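Local atomic coordinates of putative cytochrome P450 YjiB (Bacillus subtilis subsp. subtilis, PDB entry 4RM4), a protein that binds heme and probably acts as a cytochrome P450 monooxygenase, inserting oxygen into its substrates. Residues F123-F135 with S384-M396. Numbering follows the deposited sequence.
Sequences FQGRSEFDLVHDF and SVIYGLKSFRVKM
V394 and F129 face each other as the hydrogen-bonded pair of an antiparallel ladder in which strand 128-130 forms one edge of the small three-stranded sheet of this P450 fold, with the C-terminal strand 391-395 in the middle and strand 374-380 beyond it. V394 N gives to F129 O at 3.0 Å, and F129 N returns a bond to V394 O. The same pairing brings their side chains together on one face of the sheet: methyl CG2 of V394 sits over one face of the F129 ring, 3.7 Å from its centroid, a CH-pi contact, while CD1 of F123 lies over the centre of the opposite face. The ring is brought there by a chi1 of 59°, which sets CG between the backbone N and the carbonyl carbon; M396 CE also touches its CE1.

Past the last bridge, F392 and V132 pack where the strand gives way to helix 131-136. L131 N donates to F392 O at 2.7 Å, and L131 CD2 touches F392 CE2, the two side chains running side by side and pointing the same way. V132 crosses F392 at about a right angle, its CG2 resting on F392 CB at 3.7 Å; helix 226-257 touches both residues.

D130, the N-cap of the helix, joins its first turn to strand 391-395 through its carboxylate. D130 OD2 accepts F392 N at 2.9 Å and V132 N at 3.0 Å from opposite faces of the carboxylate plane. Replacing it with an alanine would probably leave F392 N and V132 N without their shared acceptor and weaken the start of the helix. On the same sheet face, R393 NE is hydrogen-bonded to S377 OG on the neighbouring strand 374-380, while R393 NH2 forms a salt bridge with E128 OE2 at 3.3 Å, arriving from above the carboxylate plane.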
# COMPACT_ATOMS: atom_id res chain seq x y z
N PHE A 123 18.34 -0.63 -16.83
CA PHE A 123 18.35 -2.07 -17.12
C PHE A 123 17.79 -2.44 -18.49
O PHE A 123 17.55 -3.62 -18.77
CB PHE A 123 17.67 -2.87 -15.99
CG PHE A 123 16.23 -2.52 -15.74
CD1 PHE A 123 15.21 -3.24 -16.34
CD2 PHE A 123 15.89 -1.48 -14.89
CE1 PHE A 123 13.88 -2.93 -16.09
CE2 PHE A 123 14.56 -1.16 -14.64
CZ PHE A 123 13.56 -1.89 -15.25
N GLN A 124 17.63 -1.44 -19.35
CA GLN A 124 17.04 -1.58 -20.68
C GLN A 124 17.75 -2.57 -21.61
O GLN A 124 17.14 -3.11 -22.54
CB GLN A 124 16.98 -0.20 -21.35
CG GLN A 124 16.51 -0.22 -22.80
CD GLN A 124 15.00 -0.24 -22.93
OE1 GLN A 124 14.35 0.80 -22.87
NE2 GLN A 124 14.43 -1.43 -23.13
N GLY A 125 19.04 -2.81 -21.37
CA GLY A 125 19.81 -3.67 -22.26
C GLY A 125 20.08 -5.08 -21.76
O GLY A 125 20.76 -5.86 -22.44
N ARG A 126 19.54 -5.42 -20.60
CA ARG A 126 19.88 -6.67 -19.95
C ARG A 126 18.93 -7.81 -20.30
O ARG A 126 17.75 -7.59 -20.55
CB ARG A 126 19.96 -6.46 -18.43
CG ARG A 126 21.02 -5.44 -18.03
CD ARG A 126 20.79 -4.91 -16.62
NE ARG A 126 20.64 -5.98 -15.64
CZ ARG A 126 20.37 -5.79 -14.36
NH1 ARG A 126 20.21 -4.55 -13.90
NH2 ARG A 126 20.25 -6.82 -13.54
N SER A 127 19.46 -9.02 -20.32
CA SER A 127 18.67 -10.18 -20.70
C SER A 127 17.94 -10.73 -19.48
O SER A 127 16.96 -11.46 -19.60
CB SER A 127 19.56 -11.26 -21.32
OG SER A 127 20.43 -11.84 -20.35
N GLU A 128 18.45 -10.37 -18.30
CA GLU A 128 17.85 -10.75 -17.03
C GLU A 128 17.97 -9.62 -16.02
O GLU A 128 18.96 -8.87 -16.02
CB GLU A 128 18.50 -12.02 -16.48
CG GLU A 128 18.01 -12.46 -15.09
CD GLU A 128 18.86 -11.90 -13.95
OE1 GLU A 128 19.93 -11.32 -14.22
OE2 GLU A 128 18.46 -12.04 -12.77
N PHE A 129 16.97 -9.48 -15.17
CA PHE A 129 17.03 -8.48 -14.11
C PHE A 129 15.99 -8.76 -13.04
O PHE A 129 15.02 -9.49 -13.28
CB PHE A 129 16.86 -7.07 -14.67
CG PHE A 129 15.56 -6.86 -15.40
CD1 PHE A 129 15.48 -7.04 -16.78
CD2 PHE A 129 14.42 -6.48 -14.72
CE1 PHE A 129 14.28 -6.84 -17.45
CE2 PHE A 129 13.23 -6.28 -15.38
CZ PHE A 129 13.16 -6.47 -16.75
N ASP A 130 16.21 -8.18 -11.87
CA ASP A 130 15.29 -8.28 -10.75
C ASP A 130 14.31 -7.11 -10.83
O ASP A 130 14.70 -5.95 -10.69
CB ASP A 130 16.07 -8.25 -9.43
CG ASP A 130 15.18 -8.27 -8.19
OD1 ASP A 130 15.74 -8.03 -7.10
OD2 ASP A 130 13.96 -8.50 -8.29
N LEU A 131 13.04 -7.41 -11.09
CA LEU A 131 12.02 -6.38 -11.21
C LEU A 131 11.88 -5.58 -9.90
O LEU A 131 11.58 -4.39 -9.91
CB LEU A 131 10.69 -7.02 -11.60
CG LEU A 131 9.73 -6.20 -12.44
CD1 LEU A 131 10.48 -5.50 -13.56
CD2 LEU A 131 8.68 -7.15 -12.99
N VAL A 132 12.09 -6.25 -8.77
CA VAL A 132 11.95 -5.56 -7.48
C VAL A 132 13.12 -4.60 -7.28
O VAL A 132 12.93 -3.39 -7.24
CB VAL A 132 11.83 -6.55 -6.29
CG1 VAL A 132 11.65 -5.80 -4.98
CG2 VAL A 132 10.66 -7.49 -6.51
N HIS A 133 14.34 -5.13 -7.17
CA HIS A 133 15.49 -4.28 -6.86
C HIS A 133 15.67 -3.15 -7.86
O HIS A 133 15.97 -2.01 -7.49
CB HIS A 133 16.79 -5.09 -6.75
CG HIS A 133 17.99 -4.24 -6.42
ND1 HIS A 133 18.41 -4.01 -5.12
CD2 HIS A 133 18.82 -3.53 -7.21
CE1 HIS A 133 19.46 -3.21 -5.13
NE2 HIS A 133 19.73 -2.90 -6.39
N ASP A 134 15.50 -3.46 -9.14
CA ASP A 134 15.80 -2.51 -10.20
C ASP A 134 14.69 -1.53 -10.53
O ASP A 134 14.94 -0.51 -11.17
CB ASP A 134 16.14 -3.27 -11.49
CG ASP A 134 17.39 -4.11 -11.37
OD1 ASP A 134 18.23 -3.82 -10.51
OD2 ASP A 134 17.53 -5.08 -12.15
N PHE A 135 13.46 -1.84 -10.13
CA PHE A 135 12.33 -1.08 -10.64
C PHE A 135 11.28 -0.78 -9.58
O PHE A 135 11.13 0.37 -9.17
CB PHE A 135 11.71 -1.78 -11.86
CG PHE A 135 10.67 -0.96 -12.58
CD1 PHE A 135 10.98 0.28 -13.13
CD2 PHE A 135 9.38 -1.44 -12.74
CE1 PHE A 135 10.04 1.03 -13.81
CE2 PHE A 135 8.42 -0.71 -13.41
CZ PHE A 135 8.74 0.53 -13.96
N SER A 384 3.24 -11.69 7.79
CA SER A 384 1.78 -11.84 7.78
C SER A 384 1.04 -10.61 7.23
O SER A 384 0.12 -10.75 6.42
CB SER A 384 1.27 -12.17 9.18
OG SER A 384 1.56 -13.52 9.52
N VAL A 385 1.46 -9.42 7.66
CA VAL A 385 0.74 -8.19 7.34
C VAL A 385 1.06 -7.63 5.95
O VAL A 385 0.52 -6.59 5.55
CB VAL A 385 1.01 -7.11 8.44
CG1 VAL A 385 2.50 -6.81 8.54
CG2 VAL A 385 0.22 -5.84 8.16
N ILE A 386 1.93 -8.31 5.22
CA ILE A 386 2.42 -7.82 3.94
C ILE A 386 2.28 -8.91 2.87
O ILE A 386 2.52 -10.08 3.16
CB ILE A 386 3.90 -7.41 4.04
CG1 ILE A 386 4.06 -6.25 5.03
CG2 ILE A 386 4.46 -7.04 2.68
CD1 ILE A 386 5.49 -5.79 5.20
N TYR A 387 1.85 -8.54 1.67
CA TYR A 387 1.82 -9.49 0.55
C TYR A 387 2.60 -8.95 -0.64
O TYR A 387 2.16 -8.02 -1.31
CB TYR A 387 0.38 -9.84 0.14
CG TYR A 387 0.35 -10.90 -0.94
CD1 TYR A 387 0.64 -12.24 -0.65
CD2 TYR A 387 0.10 -10.56 -2.26
CE1 TYR A 387 0.64 -13.21 -1.66
CE2 TYR A 387 0.09 -11.51 -3.26
CZ TYR A 387 0.36 -12.83 -2.96
OH TYR A 387 0.35 -13.76 -3.96
N GLY A 388 3.75 -9.54 -0.93
CA GLY A 388 4.55 -9.10 -2.06
C GLY A 388 5.83 -9.89 -2.19
O GLY A 388 5.97 -10.95 -1.59
N LEU A 389 6.77 -9.36 -2.97
CA LEU A 389 7.98 -10.06 -3.36
C LEU A 389 9.24 -9.30 -2.92
O LEU A 389 9.34 -8.09 -3.06
CB LEU A 389 8.00 -10.25 -4.88
CG LEU A 389 6.88 -11.10 -5.47
CD1 LEU A 389 6.95 -11.11 -6.97
CD2 LEU A 389 6.98 -12.51 -4.91
N LYS A 390 10.20 -10.05 -2.37
CA LYS A 390 11.52 -9.53 -2.05
C LYS A 390 12.36 -9.44 -3.33
O LYS A 390 13.20 -8.54 -3.49
CB LYS A 390 12.21 -10.47 -1.05
CG LYS A 390 13.59 -10.00 -0.60
CD LYS A 390 14.39 -11.14 0.04
CE LYS A 390 15.80 -10.68 0.41
NZ LYS A 390 16.44 -9.93 -0.70
N SER A 391 12.12 -10.38 -4.24
CA SER A 391 12.82 -10.40 -5.51
C SER A 391 11.93 -11.05 -6.55
O SER A 391 11.14 -11.94 -6.22
CB SER A 391 14.15 -11.15 -5.41
OG SER A 391 13.92 -12.52 -5.17
N PHE A 392 12.07 -10.59 -7.79
CA PHE A 392 11.23 -11.01 -8.91
C PHE A 392 12.12 -10.99 -10.16
O PHE A 392 12.25 -9.97 -10.86
CB PHE A 392 10.02 -10.07 -9.02
CG PHE A 392 9.02 -10.45 -10.07
CD1 PHE A 392 9.18 -11.59 -10.85
CD2 PHE A 392 7.90 -9.66 -10.28
CE1 PHE A 392 8.26 -11.93 -11.83
CE2 PHE A 392 6.96 -9.99 -11.26
CZ PHE A 392 7.14 -11.12 -12.03
N ARG A 393 12.76 -12.12 -10.43
CA ARG A 393 13.73 -12.18 -11.51
C ARG A 393 13.06 -12.61 -12.80
O ARG A 393 12.39 -13.64 -12.84
CB ARG A 393 14.89 -13.10 -11.16
CG ARG A 393 15.78 -12.53 -10.05
CD ARG A 393 17.12 -13.25 -9.97
NE ARG A 393 16.95 -14.69 -9.96
CZ ARG A 393 17.64 -15.53 -10.72
NH1 ARG A 393 17.41 -16.84 -10.63
NH2 ARG A 393 18.55 -15.07 -11.57
N VAL A 394 13.22 -11.79 -13.83
CA VAL A 394 12.61 -12.05 -15.13
C VAL A 394 13.67 -12.08 -16.23
O VAL A 394 14.77 -11.54 -16.07
CB VAL A 394 11.51 -11.00 -15.50
CG1 VAL A 394 10.47 -10.91 -14.40
CG2 VAL A 394 12.12 -9.62 -15.79
N LYS A 395 13.34 -12.73 -17.33
CA LYS A 395 14.25 -12.79 -18.48
C LYS A 395 13.53 -12.38 -19.75
O LYS A 395 12.30 -12.46 -19.84
CB LYS A 395 14.82 -14.20 -18.64
CG LYS A 395 13.82 -15.22 -19.13
CD LYS A 395 14.45 -16.21 -20.11
CE LYS A 395 15.12 -17.35 -19.38
NZ LYS A 395 14.14 -18.20 -18.65
N MET A 396 14.30 -11.92 -20.73
CA MET A 396 13.76 -11.55 -22.03
C MET A 396 13.59 -12.81 -22.88
O MET A 396 12.77 -12.87 -23.78
CB MET A 396 14.71 -10.58 -22.74
CG MET A 396 15.15 -9.39 -21.90
SD MET A 396 13.80 -8.29 -21.42
CE MET A 396 13.24 -9.06 -19.91
OXT MET A 396 14.29 -13.80 -22.67